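Local atomic coordinates of lipase-esterase related protein (Clostridium acetobutylicum, PDB entry 3E0X), a protein that is of unconfirmed function but probably acts as an alpha/beta-fold hydrolase, perhaps on ester substrates. Residues V70-F73 and I74-E78; V181-L184 and K185-D188; Y157-T160 and L161-P165; K197-L200 and L201-V204. One frame throughout, in Å; residues are numbered along the deposited sequence.

Interaction 1 (V70-F73 and I74-E78); sequences VANF and ITNSE
The ring of Phe-73 lies flat beneath Ser-77, one helical turn further on: Ser-77 CB sits over the ring centre, 3.7 Å from the centroid and 11° off its normal, a CH-pi contact. Two torsions make this possible. Phe-73 holds CG anti to its own N (chi1 -178°), and chi2 turns the ring face toward the serine. The same residues are tied by their backbones, Ser-77 N to Phe-73 O at 2.9 Å, although Ser-77 is already leaving helical geometry; in the conformer given, its OG turns on to Val-79 N. On the solvent side Asn-72 and Asn-76 cross at about a right angle, their amide planes 58° apart. Asn-76 ND2 gives a bond of 2.8 Å to Asn-72 OD1, bent at the hydrogen, and a weak one to Asn-72 O. Toward the interior, Val-70 CG1 meets Ile-74 CD1 at 3.9 Å, and the two side chains reach Val-101 of helix 93-102, while Phe-73 and Ile-74 rest on Leu-20 of strand 18-22. These are the last two turns of an amphipathic helix, 63-76, with its apolar face on the central sheet and its amide-bearing face outward, as in helices flanking the sheet of an alpha/beta hydrolase.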
ATOM      1  N   VAL A  70      -7.974  -2.717  -8.992  1.00  9.97           N
ATOM      2  CA  VAL A  70      -8.411  -2.991  -7.620  1.00  9.91           C
ATOM      3  C   VAL A  70      -9.909  -2.752  -7.480  1.00  9.85           C
ATOM      4  O   VAL A  70     -10.601  -3.533  -6.818  1.00  9.81           O
ATOM      5  CB  VAL A  70      -7.581  -2.210  -6.574  1.00  9.13           C
ATOM      6  CG1 VAL A  70      -8.164  -2.405  -5.193  1.00 10.39           C
ATOM      7  CG2 VAL A  70      -6.130  -2.706  -6.615  1.00 10.72           C
ATOM      8  N   ALA A  71     -10.427  -1.704  -8.122  1.00 10.09           N
ATOM      9  CA  ALA A  71     -11.871  -1.473  -8.097  1.00 11.12           C
ATOM     10  C   ALA A  71     -12.627  -2.639  -8.766  1.00 11.02           C
ATOM     11  O   ALA A  71     -13.651  -3.094  -8.244  1.00 11.70           O
ATOM     12  CB  ALA A  71     -12.241  -0.116  -8.739  1.00 12.11           C
ATOM     13  N   ASN A  72     -12.105  -3.154  -9.876  1.00 11.32           N
ATOM     14  CA  ASN A  72     -12.725  -4.311 -10.538  1.00 11.76           C
ATOM     15  C   ASN A  72     -12.755  -5.513  -9.608  1.00 11.77           C
ATOM     16  O   ASN A  72     -13.765  -6.225  -9.532  1.00 12.88           O
ATOM     17  CB  ASN A  72     -11.965  -4.597 -11.836  1.00 11.79           C
ATOM     18  CG  ASN A  72     -12.463  -5.806 -12.567  1.00 14.99           C
ATOM     19  OD1 ASN A  72     -13.663  -5.934 -12.817  1.00 19.53           O
ATOM     20  ND2 ASN A  72     -11.541  -6.696 -12.948  1.00 16.68           N
ATOM     21  N   PHE A  73     -11.668  -5.729  -8.874  1.00 11.10           N
ATOM     22  CA  PHE A  73     -11.605  -6.834  -7.914  1.00 10.71           C
ATOM     23  C   PHE A  73     -12.671  -6.638  -6.824  1.00 11.22           C
ATOM     24  O   PHE A  73     -13.432  -7.554  -6.503  1.00 11.76           O
ATOM     25  CB  PHE A  73     -10.195  -6.913  -7.269  1.00 11.55           C
ATOM     26  CG  PHE A  73     -10.039  -8.058  -6.319  1.00  9.85           C
ATOM     27  CD1 PHE A  73      -9.654  -9.316  -6.787  1.00 10.36           C
ATOM     28  CD2 PHE A  73     -10.333  -7.902  -4.955  1.00 10.59           C
ATOM     29  CE1 PHE A  73      -9.539 -10.394  -5.892  1.00 10.51           C
ATOM     30  CE2 PHE A  73     -10.202  -8.963  -4.076  1.00 12.00           C
ATOM     31  CZ  PHE A  73      -9.819 -10.212  -4.544  1.00 11.20           C
ATOM     32  N   ILE A  74     -12.703  -5.464  -6.214  1.00 10.48           N
ATOM     33  CA  ILE A  74     -13.661  -5.252  -5.134  1.00 10.88           C
ATOM     34  C   ILE A  74     -15.108  -5.514  -5.601  1.00 11.16           C
ATOM     35  O   ILE A  74     -15.892  -6.206  -4.927  1.00 12.57           O
ATOM     36  CB  ILE A  74     -13.546  -3.837  -4.580  1.00 10.98           C
ATOM     37  CG1 ILE A  74     -12.196  -3.679  -3.875  1.00 10.67           C
ATOM     38  CG2 ILE A  74     -14.705  -3.525  -3.638  1.00 11.62           C
ATOM     39  CD1 ILE A  74     -11.781  -2.193  -3.639  1.00 12.64           C
ATOM     40  N   THR A  75     -15.451  -4.973  -6.760  1.00 12.12           N
ATOM     41  CA  THR A  75     -16.817  -5.035  -7.233  1.00 13.02           C
ATOM     42  C   THR A  75     -17.201  -6.437  -7.666  1.00 13.07           C
ATOM     43  O   THR A  75     -18.351  -6.864  -7.457  1.00 13.78           O
ATOM     44  CB  THR A  75     -16.983  -4.023  -8.380  1.00 12.80           C
ATOM     45  OG1 THR A  75     -16.784  -2.716  -7.846  1.00 14.46           O
ATOM     46  CG2 THR A  75     -18.392  -4.087  -8.999  1.00 13.44           C
ATOM     47  N   ASN A  76     -16.235  -7.183  -8.211  1.00 12.79           N
ATOM     48  CA  ASN A  76     -16.552  -8.414  -8.938  1.00 13.60           C
ATOM     49  C   ASN A  76     -16.047  -9.727  -8.358  1.00 13.39           C
ATOM     50  O   ASN A  76     -16.593 -10.768  -8.694  1.00 14.85           O
ATOM     51  CB  ASN A  76     -16.143  -8.287 -10.411  1.00 14.62           C
ATOM     52  CG  ASN A  76     -16.913  -7.204 -11.120  1.00 16.51           C
ATOM     53  OD1 ASN A  76     -18.153  -7.256 -11.218  1.00 19.11           O
ATOM     54  ND2 ASN A  76     -16.198  -6.201 -11.601  1.00 19.31           N
ATOM     55  N   SER A  77     -15.041  -9.709  -7.482  1.00 12.39           N
ATOM     56  CA  SER A  77     -14.542 -10.949  -6.883  0.50 12.16           C
ATOM     57  C   SER A  77     -15.594 -11.558  -5.974  1.00 12.32           C
ATOM     58  O   SER A  77     -16.316 -10.833  -5.247  1.00 12.69           O
ATOM     59  CB  SER A  77     -13.274 -10.702  -6.068  0.50 12.03           C
ATOM     60  OG  SER A  77     -12.838 -11.893  -5.427  0.50 11.20           O
ATOM     61  N   GLU A  78     -15.676 -12.875  -5.977  1.00 12.66           N
ATOM     62  CA  GLU A  78     -16.611 -13.528  -5.077  1.00 13.70           C
ATOM     63  C   GLU A  78     -16.286 -13.267  -3.605  1.00 13.94           C
ATOM     64  O   GLU A  78     -17.189 -13.326  -2.754  1.00 16.49           O
ATOM     65  CB  GLU A  78     -16.690 -15.022  -5.374  1.00 13.93           C
ATOM     66  CG  GLU A  78     -17.434 -15.343  -6.673  1.00 16.58           C
ATOM     67  CD  GLU A  78     -18.935 -15.063  -6.633  1.00 18.04           C
ATOM     68  OE1 GLU A  78     -19.529 -15.036  -5.538  1.00 17.81           O
ATOM     69  OE2 GLU A  78     -19.519 -14.900  -7.729  1.00 19.40           O
TER

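Interaction 2 (V181-L184 and K185-D188); sequences VDNL and KNID
Two overlapping turns carry the chain here, Asn-186 N bonding to Asn-183 O at 2.9 Å and Ile-187 N to Leu-184 O at 3.0 Å, each donor standing well above the plane of the carbonyl it meets. The first turn is doubled by its side chains. Asn-183 ND2 reaches Asn-186 OD1 at 3.2 Å in a fairly straight bond that lies in the planes of both groups at its ends, though the amides themselves are turned 45° apart. The bond sets the two amides relative to each other, the nitrogen of Asn-183 facing the oxygen of Asn-186. Both residues have CG beside the backbone N, chi1 -81° and -63°, which brings the two amides to the same flank. Leu-184 and Ile-187 run side by side in the same direction, and Leu-184 CD2 meets Ile-187 CD1 at 4.0 Å. Water bridges the backbone between Val-181 O and Lys-185 N, accepting from the latter at 2.9 Å. The stretch links helix 165-177 to strand 191-196. Ile-187 enters against Leu-99 and Ala-102 of helix 93-102, Leu-184 touches Glu-213 of helix 204-213, and Asp-188 forms a salt bridge with Lys-105.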
ATOM      1  N   VAL A 181      -3.582  14.725  -5.194  1.00 11.50           N
ATOM      2  CA  VAL A 181      -3.758  15.623  -4.060  1.00 12.59           C
ATOM      3  C   VAL A 181      -5.022  16.486  -4.159  1.00 13.40           C
ATOM      4  O   VAL A 181      -5.757  16.635  -3.168  1.00 14.15           O
ATOM      5  CB  VAL A 181      -2.501  16.473  -3.800  1.00 12.72           C
ATOM      6  CG1 VAL A 181      -2.793  17.581  -2.764  1.00 14.11           C
ATOM      7  CG2 VAL A 181      -1.407  15.588  -3.285  1.00 13.68           C
ATOM      8  N   ASP A 182      -5.273  17.046  -5.338  1.00 14.24           N
ATOM      9  CA  ASP A 182      -6.385  17.997  -5.463  1.00 15.23           C
ATOM     10  C   ASP A 182      -7.741  17.291  -5.518  1.00 15.75           C
ATOM     11  O   ASP A 182      -8.788  17.937  -5.607  1.00 16.49           O
ATOM     12  CB  ASP A 182      -6.150  18.993  -6.613  1.00 15.87           C
ATOM     13  CG  ASP A 182      -6.216  18.369  -7.992  1.00 17.93           C
ATOM     14  OD1 ASP A 182      -6.548  17.174  -8.146  1.00 22.28           O
ATOM     15  OD2 ASP A 182      -5.910  19.104  -8.973  1.00 22.13           O
ATOM     16  N   ASN A 183      -7.729  15.958  -5.440  1.00 15.46           N
ATOM     17  CA  ASN A 183      -8.974  15.191  -5.338  1.00 15.73           C
ATOM     18  C   ASN A 183      -9.238  14.632  -3.948  1.00 14.78           C
ATOM     19  O   ASN A 183     -10.331  14.110  -3.689  1.00 14.61           O
ATOM     20  CB  ASN A 183      -9.018  14.071  -6.367  1.00 16.88           C
ATOM     21  CG  ASN A 183      -9.427  14.558  -7.728  1.00 20.98           C
ATOM     22  OD1 ASN A 183      -8.702  14.379  -8.695  1.00 24.34           O
ATOM     23  ND2 ASN A 183     -10.582  15.226  -7.803  1.00 23.33           N
ATOM     24  N   LEU A 184      -8.251  14.736  -3.059  1.00 14.00           N
ATOM     25  CA  LEU A 184      -8.401  14.175  -1.706  1.00 14.58           C
ATOM     26  C   LEU A 184      -9.611  14.744  -0.982  1.00 15.00           C
ATOM     27  O   LEU A 184     -10.291  14.028  -0.248  1.00 14.49           O
ATOM     28  CB  LEU A 184      -7.144  14.399  -0.863  1.00 14.60           C
ATOM     29  CG  LEU A 184      -5.871  13.638  -1.277  1.00 15.00           C
ATOM     30  CD1 LEU A 184      -4.679  14.112  -0.456  1.00 18.04           C
ATOM     31  CD2 LEU A 184      -6.099  12.121  -1.204  1.00 17.17           C
ATOM     32  N   LYS A 185      -9.901  16.026  -1.226  1.00 15.55           N
ATOM     33  CA  LYS A 185     -11.055  16.684  -0.605  1.00 16.57           C
ATOM     34  C   LYS A 185     -12.382  16.048  -0.983  1.00 16.35           C
ATOM     35  O   LYS A 185     -13.395  16.304  -0.315  1.00 17.33           O
ATOM     36  CB  LYS A 185     -11.087  18.162  -0.985  1.00 16.63           C
ATOM     37  CG  LYS A 185     -11.294  18.455  -2.464  1.00 18.53           C
ATOM     38  CD  LYS A 185     -11.778  19.894  -2.665  1.00 21.32           C
ATOM     39  CE  LYS A 185     -12.533  20.011  -3.964  1.00 23.01           C
ATOM     40  NZ  LYS A 185     -13.297  21.295  -4.064  1.00 23.02           N
ATOM     41  N   ASN A 186     -12.383  15.249  -2.043  1.00 15.18           N
ATOM     42  CA  ASN A 186     -13.605  14.603  -2.523  1.00 15.70           C
ATOM     43  C   ASN A 186     -13.851  13.230  -1.906  1.00 15.57           C
ATOM     44  O   ASN A 186     -14.853  12.598  -2.207  1.00 16.36           O
ATOM     45  CB  ASN A 186     -13.567  14.504  -4.058  1.00 16.26           C
ATOM     46  CG  ASN A 186     -13.533  15.873  -4.730  1.00 17.90           C
ATOM     47  OD1 ASN A 186     -12.731  16.122  -5.643  1.00 22.48           O
ATOM     48  ND2 ASN A 186     -14.381  16.773  -4.264  1.00 17.14           N
ATOM     49  N   ILE A 187     -12.937  12.768  -1.054  1.00 14.69           N
ATOM     50  CA  ILE A 187     -13.136  11.483  -0.394  1.00 14.32           C
ATOM     51  C   ILE A 187     -14.144  11.656   0.741  1.00 15.20           C
ATOM     52  O   ILE A 187     -13.923  12.470   1.650  1.00 15.44           O
ATOM     53  CB  ILE A 187     -11.810  10.905   0.133  1.00 14.30           C
ATOM     54  CG1 ILE A 187     -10.916  10.503  -1.055  1.00 13.08           C
ATOM     55  CG2 ILE A 187     -12.089   9.706   1.046  1.00 13.01           C
ATOM     56  CD1 ILE A 187      -9.471  10.107  -0.685  1.00 13.74           C
ATOM     57  N   ASP A 188     -15.207  10.847   0.697  1.00 14.65           N
ATOM     58  CA  ASP A 188     -16.352  10.942   1.629  1.00 15.28           C
ATOM     59  C   ASP A 188     -16.192  10.117   2.916  1.00 14.19           C
ATOM     60  O   ASP A 188     -16.893  10.333   3.905  1.00 14.72           O
ATOM     61  CB  ASP A 188     -17.650  10.445   0.947  1.00 16.16           C
ATOM     62  CG  ASP A 188     -18.081  11.279  -0.260  1.00 18.63           C
ATOM     63  OD1 ASP A 188     -18.001  12.530  -0.219  1.00 21.78           O
ATOM     64  OD2 ASP A 188     -18.566  10.658  -1.236  1.00 20.46           O
TER
HETATM   65  O   HOH W   1      -7.874  17.909  -2.111  1.00 17.14           O
HETATM   66  O   HOH W   2     -12.604  14.708   1.987  1.00 22.20           O

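Interaction 3 (Y157-T160 and L161-P165); sequences YFET and LEKDP
Leu-161 packs against Phe-158 on the inner side of this turn, its CD2 lying 3.7 Å from ring atom CE1 and approaching the ring obliquely, while CD1 rests 3.7 Å from both Tyr-157 O and Phe-158 O. Here the contact is close. Phe-158 also touches Leu-142, Leu-143 and Ile-146 of helix 139-146, and Leu-161 touches the bound ortho-xylene. Thr-160 reaches back as well: OG1, placed between the backbone N and carbonyl carbon (chi1 74°), bonds in the carbonyl plane to a lone pair of Tyr-157 O at 2.8 Å, and Thr-160 N shares that acceptor. A type I beta turn, Phe-158 to Leu-161, thus leads the chain out of helix 152-158, among helices that flank the ligand pocket, and the following residues run to the N-cap Asp-164 of helix 165-177. The outward side is looser. In the Glu-159 conformer given, one of two, its chain bends at chi2 and Lys-163 NZ meets Glu-159 OE2 at 3.1 Å from above the carboxylate plane, a salt bridge that is probably not permanent. Beneath it a water accepts from Lys-163 NZ and donates to Glu-159 O and Leu-161 O; a second donates to Glu-159 O and accepts only weakly from Lys-163 NZ.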
ATOM      1  N   TYR A 157      11.972 -10.080   4.778  1.00 13.55           N
ATOM      2  CA  TYR A 157      10.968  -9.474   3.917  1.00 11.80           C
ATOM      3  C   TYR A 157      11.534  -8.710   2.740  1.00 11.87           C
ATOM      4  O   TYR A 157      10.879  -8.607   1.686  1.00 11.34           O
ATOM      5  CB  TYR A 157       9.956  -8.652   4.720  1.00 12.70           C
ATOM      6  CG  TYR A 157       9.043  -9.575   5.487  1.00 13.38           C
ATOM      7  CD1 TYR A 157       7.915 -10.133   4.883  1.00 13.18           C
ATOM      8  CD2 TYR A 157       9.337  -9.939   6.805  1.00 12.25           C
ATOM      9  CE1 TYR A 157       7.080 -11.015   5.591  1.00 14.84           C
ATOM     10  CE2 TYR A 157       8.516 -10.820   7.516  1.00 11.52           C
ATOM     11  CZ  TYR A 157       7.380 -11.353   6.899  1.00 11.93           C
ATOM     12  OH  TYR A 157       6.552 -12.210   7.609  1.00 15.37           O
ATOM     13  N   PHE A 158      12.757  -8.209   2.882  1.00 11.54           N
ATOM     14  CA  PHE A 158      13.412  -7.621   1.728  1.00 11.95           C
ATOM     15  C   PHE A 158      13.570  -8.642   0.601  1.00 11.90           C
ATOM     16  O   PHE A 158      13.468  -8.296  -0.585  1.00 12.56           O
ATOM     17  CB  PHE A 158      14.742  -6.967   2.108  1.00 12.31           C
ATOM     18  CG  PHE A 158      15.232  -5.959   1.097  1.00 12.39           C
ATOM     19  CD1 PHE A 158      14.554  -4.758   0.915  1.00 13.02           C
ATOM     20  CD2 PHE A 158      16.368  -6.193   0.350  1.00 13.10           C
ATOM     21  CE1 PHE A 158      14.992  -3.801  -0.027  1.00 15.92           C
ATOM     22  CE2 PHE A 158      16.819  -5.264  -0.586  1.00 12.99           C
ATOM     23  CZ  PHE A 158      16.139  -4.060  -0.766  1.00 13.98           C
ATOM     24  N   GLU A 159      13.786  -9.908   0.962  1.00 12.33           N
ATOM     25  CA  GLU A 159      13.947 -10.973  -0.041  0.50 13.29           C
ATOM     26  C   GLU A 159      12.636 -11.328  -0.742  1.00 13.16           C
ATOM     27  O   GLU A 159      12.651 -11.995  -1.773  1.00 14.52           O
ATOM     28  CB  GLU A 159      14.619 -12.221   0.572  0.50 13.87           C
ATOM     29  CG  GLU A 159      14.266 -13.607  -0.039  0.50 17.56           C
ATOM     30  CD  GLU A 159      15.052 -13.990  -1.301  0.50 19.03           C
ATOM     31  OE1 GLU A 159      16.215 -13.546  -1.468  0.50 22.56           O
ATOM     32  OE2 GLU A 159      14.503 -14.769  -2.125  0.50 21.70           O
ATOM     33  N   THR A 160      11.497 -10.875  -0.194  1.00 12.98           N
ATOM     34  CA  THR A 160      10.218 -11.131  -0.871  1.00 12.93           C
ATOM     35  C   THR A 160       9.909 -10.164  -2.023  1.00 12.25           C
ATOM     36  O   THR A 160       8.924 -10.366  -2.783  1.00 13.68           O
ATOM     37  CB  THR A 160       8.992 -11.108   0.094  1.00 13.28           C
ATOM     38  OG1 THR A 160       8.689  -9.760   0.483  1.00 12.05           O
ATOM     39  CG2 THR A 160       9.225 -11.973   1.319  1.00 13.01           C
ATOM     40  N   LEU A 161      10.740  -9.131  -2.170  1.00 11.90           N
ATOM     41  CA  LEU A 161      10.545  -8.165  -3.236  1.00 12.07           C
ATOM     42  C   LEU A 161      10.690  -8.884  -4.576  1.00 12.01           C
ATOM     43  O   LEU A 161      11.403  -9.891  -4.685  1.00 13.42           O
ATOM     44  CB  LEU A 161      11.560  -7.039  -3.161  1.00 11.79           C
ATOM     45  CG  LEU A 161      11.115  -5.800  -2.387  1.00 13.86           C
ATOM     46  CD1 LEU A 161      10.539  -6.056  -0.995  1.00 15.06           C
ATOM     47  CD2 LEU A 161      12.272  -4.788  -2.333  1.00 14.71           C
ATOM     48  N   GLU A 162      10.007  -8.375  -5.593  1.00 12.18           N
ATOM     49  CA  GLU A 162      10.080  -8.949  -6.926  1.00 12.55           C
ATOM     50  C   GLU A 162      11.510  -9.023  -7.426  1.00 12.52           C
ATOM     51  O   GLU A 162      12.291  -8.087  -7.229  1.00 12.83           O
ATOM     52  CB  GLU A 162       9.244  -8.094  -7.885  1.00 12.74           C
ATOM     53  CG  GLU A 162       7.745  -8.124  -7.580  1.00 13.86           C
ATOM     54  CD  GLU A 162       7.110  -9.475  -7.873  1.00 15.92           C
ATOM     55  OE1 GLU A 162       7.449 -10.105  -8.905  1.00 21.02           O
ATOM     56  OE2 GLU A 162       6.300  -9.927  -7.056  1.00 17.76           O
ATOM     57  N   LYS A 163      11.843 -10.121  -8.100  1.00 13.98           N
ATOM     58  CA  LYS A 163      13.216 -10.332  -8.548  1.00 15.90           C
ATOM     59  C   LYS A 163      13.560  -9.637  -9.865  1.00 16.85           C
ATOM     60  O   LYS A 163      14.732  -9.346 -10.116  1.00 19.00           O
ATOM     61  CB  LYS A 163      13.531 -11.823  -8.632  1.00 16.63           C
ATOM     62  CG  LYS A 163      13.671 -12.470  -7.276  1.00 18.99           C
ATOM     63  CD  LYS A 163      13.985 -13.954  -7.392  1.00 24.09           C
ATOM     64  CE  LYS A 163      14.465 -14.515  -6.064  1.00 26.81           C
ATOM     65  NZ  LYS A 163      13.384 -14.531  -5.056  1.00 30.62           N
ATOM     66  N   ASP A 164      12.572  -9.399 -10.720  1.00 17.03           N
ATOM     67  CA  ASP A 164      12.857  -8.651 -11.949  1.00 16.77           C
ATOM     68  C   ASP A 164      12.898  -7.156 -11.636  1.00 16.26           C
ATOM     69  O   ASP A 164      11.864  -6.611 -11.246  1.00 15.06           O
ATOM     70  CB  ASP A 164      11.799  -8.935 -13.025  1.00 16.91           C
ATOM     71  CG  ASP A 164      12.040  -8.155 -14.337  1.00 17.66           C
ATOM     72  OD1 ASP A 164      12.985  -7.330 -14.452  1.00 19.25           O
ATOM     73  OD2 ASP A 164      11.262  -8.384 -15.271  1.00 23.41           O
ATOM     74  N   PRO A 165      14.075  -6.478 -11.801  1.00 16.21           N
ATOM     75  CA  PRO A 165      14.092  -5.064 -11.463  1.00 16.02           C
ATOM     76  C   PRO A 165      13.194  -4.187 -12.326  1.00 14.12           C
ATOM     77  O   PRO A 165      12.929  -3.062 -11.936  1.00 15.04           O
ATOM     78  CB  PRO A 165      15.561  -4.649 -11.668  1.00 16.51           C
ATOM     79  CG  PRO A 165      16.136  -5.664 -12.531  1.00 18.26           C
ATOM     80  CD  PRO A 165      15.416  -6.944 -12.237  1.00 17.43           C
TER
HETATM   81  O   HOH W   3      10.994 -12.560  -4.437  1.00 23.90           O
HETATM   82  O   HOH W   4      15.133 -11.869  -3.632  1.00 35.33           O

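Interaction 4 (K197-L200 and L201-V204); sequences KDEL and LTLV
Glu-199 OE2 is gripped by two successive backbone N-H groups, Thr-202 N at 3.0 Å and Leu-201 N at 3.3 Å. The first comes from well above the carboxylate plane, the second nearly along the C-O axis, and both bonds are bent, about 140° at the hydrogen. The side chain reaches them by folding back on itself: chi1 -83° sets CG beside the backbone N, and the bend at chi2 (-89°) swings the carboxylate over the turn. Glu-199 CB and CG then lie 3.2 Å from Thr-202 O. The other oxygen, OE1, hydrogen-bonds to His-227 ND1. Between the two backbones a water donates to Lys-197 O and Glu-199 O and accepts from Val-204 N at 3.0 Å, linking them where the chains run back past each other. Leu-203 CD2 lies 3.5 Å from Glu-199 O, and Leu-201 turns out to touch the ortho-xylene. The loop follows strand 191-196, where alpha/beta hydrolases commonly carry the acid of their triad. With OE2 held by main-chain donors and OE1 bonded to His-227, itself a pocket residue, the geometry is consistent with an acid-histidine pair beside the ligand site.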
ATOM      1  N   LYS A 197       8.383   8.864  11.023  1.00 12.03           N
ATOM      2  CA  LYS A 197       8.947  10.196  10.869  1.00 12.27           C
ATOM      3  C   LYS A 197      10.278  10.180  10.128  1.00 12.70           C
ATOM      4  O   LYS A 197      10.591  11.130   9.386  1.00 13.05           O
ATOM      5  CB  LYS A 197       9.111  10.840  12.252  1.00 13.68           C
ATOM      6  CG  LYS A 197       9.689  12.262  12.248  1.00 15.95           C
ATOM      7  CD  LYS A 197       9.811  12.733  13.687  1.00 20.89           C
ATOM      8  CE  LYS A 197      10.588  14.054  13.766  1.00 23.86           C
ATOM      9  NZ  LYS A 197      10.955  14.366  15.177  1.00 27.06           N
ATOM     10  N   ASP A 198      11.049   9.108  10.306  1.00 12.45           N
ATOM     11  CA  ASP A 198      12.365   9.018   9.693  1.00 13.24           C
ATOM     12  C   ASP A 198      12.355   8.536   8.239  1.00 12.58           C
ATOM     13  O   ASP A 198      13.417   8.298   7.657  1.00 13.85           O
ATOM     14  CB  ASP A 198      13.311   8.182  10.577  1.00 13.06           C
ATOM     15  CG  ASP A 198      12.812   6.772  10.845  1.00 14.09           C
ATOM     16  OD1 ASP A 198      11.696   6.431  10.437  1.00 13.56           O
ATOM     17  OD2 ASP A 198      13.564   5.962  11.451  1.00 16.73           O
ATOM     18  N   GLU A 199      11.181   8.426   7.613  1.00 12.35           N
ATOM     19  CA  GLU A 199      11.138   8.110   6.174  1.00 11.34           C
ATOM     20  C   GLU A 199      12.000   9.005   5.312  1.00 11.49           C
ATOM     21  O   GLU A 199      11.960  10.242   5.459  1.00 12.33           O
ATOM     22  CB  GLU A 199       9.717   8.250   5.640  1.00 12.20           C
ATOM     23  CG  GLU A 199       8.873   7.036   5.896  1.00 11.67           C
ATOM     24  CD  GLU A 199       8.962   6.007   4.792  1.00 11.62           C
ATOM     25  OE1 GLU A 199       8.203   5.020   4.878  1.00 11.68           O
ATOM     26  OE2 GLU A 199       9.793   6.166   3.854  1.00 11.73           O
ATOM     27  N   LEU A 200      12.714   8.365   4.380  1.00 12.13           N
ATOM     28  CA  LEU A 200      13.383   9.029   3.271  1.00 12.60           C
ATOM     29  C   LEU A 200      12.589   8.932   1.978  1.00 12.98           C
ATOM     30  O   LEU A 200      12.780   9.730   1.075  1.00 14.00           O
ATOM     31  CB  LEU A 200      14.763   8.380   3.022  1.00 13.83           C
ATOM     32  CG  LEU A 200      15.781   8.547   4.134  1.00 16.13           C
ATOM     33  CD1 LEU A 200      17.019   7.770   3.742  1.00 18.87           C
ATOM     34  CD2 LEU A 200      16.169   9.998   4.367  1.00 18.39           C
ATOM     35  N   LEU A 201      11.732   7.922   1.873  1.00 12.50           N
ATOM     36  CA  LEU A 201      11.054   7.626   0.622  1.00 12.77           C
ATOM     37  C   LEU A 201       9.652   8.189   0.620  1.00 12.28           C
ATOM     38  O   LEU A 201       9.406   9.179  -0.070  1.00 12.11           O
ATOM     39  CB  LEU A 201      11.062   6.114   0.365  1.00 12.40           C
ATOM     40  CG  LEU A 201      10.580   5.633  -1.004  1.00 11.56           C
ATOM     41  CD1 LEU A 201      11.560   6.059  -2.115  1.00 13.45           C
ATOM     42  CD2 LEU A 201      10.421   4.112  -0.979  1.00 14.04           C
ATOM     43  N   THR A 202       8.735   7.604   1.404  1.00 11.25           N
ATOM     44  CA  THR A 202       7.384   8.178   1.533  1.00 11.32           C
ATOM     45  C   THR A 202       7.406   9.095   2.771  1.00 11.79           C
ATOM     46  O   THR A 202       7.088   8.692   3.888  1.00 12.39           O
ATOM     47  CB  THR A 202       6.325   7.083   1.596  1.00 11.24           C
ATOM     48  OG1 THR A 202       6.594   6.207   2.691  1.00 11.91           O
ATOM     49  CG2 THR A 202       6.360   6.264   0.290  1.00 12.35           C
ATOM     50  N   LEU A 203       7.870  10.323   2.543  1.00 11.40           N
ATOM     51  CA  LEU A 203       8.081  11.315   3.586  1.00 11.10           C
ATOM     52  C   LEU A 203       6.864  11.554   4.440  1.00 11.21           C
ATOM     53  O   LEU A 203       5.730  11.462   3.974  1.00 11.38           O
ATOM     54  CB  LEU A 203       8.475  12.666   2.966  1.00 11.72           C
ATOM     55  CG  LEU A 203       9.702  12.736   2.068  1.00 12.87           C
ATOM     56  CD1 LEU A 203       9.759  14.129   1.431  1.00 15.38           C
ATOM     57  CD2 LEU A 203      10.955  12.426   2.894  1.00 13.90           C
ATOM     58  N   VAL A 204       7.098  11.889   5.701  1.00 10.59           N
ATOM     59  CA  VAL A 204       5.984  12.150   6.599  1.00 11.70           C
ATOM     60  C   VAL A 204       5.113  13.296   6.026  1.00 11.27           C
ATOM     61  O   VAL A 204       3.877  13.308   6.179  1.00 11.18           O
ATOM     62  CB  VAL A 204       6.465  12.374   8.046  1.00 12.06           C
ATOM     63  CG1 VAL A 204       7.450  13.517   8.130  1.00 12.59           C
ATOM     64  CG2 VAL A 204       5.286  12.578   8.973  1.00 14.17           C
TER
HETATM   65  O   HOH W   5       9.882  11.598   6.671  1.00 12.55           O

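From the N terminus the contacts come as interaction 1 (70-78), interaction 3 (157-165), interaction 2 (181-188) and interaction 4 (197-204), in series, with none nested or crossed. Interaction 1 ends helix 63-76 on the sheet. Interaction 3 closes the turn between helices 152-158 and 165-177, interaction 2 shapes part of the connection from helix 165-177 to strand 191-196, and interaction 4 closes the loop from that strand to helix 204-213. Interactions 3 and 4 both contribute a leucine to the ortho-xylene pocket, their nearest atoms about 9 Å apart. Interactions 1 and 2 each pack on helix 93-102, though their centres are about 22 Å apart.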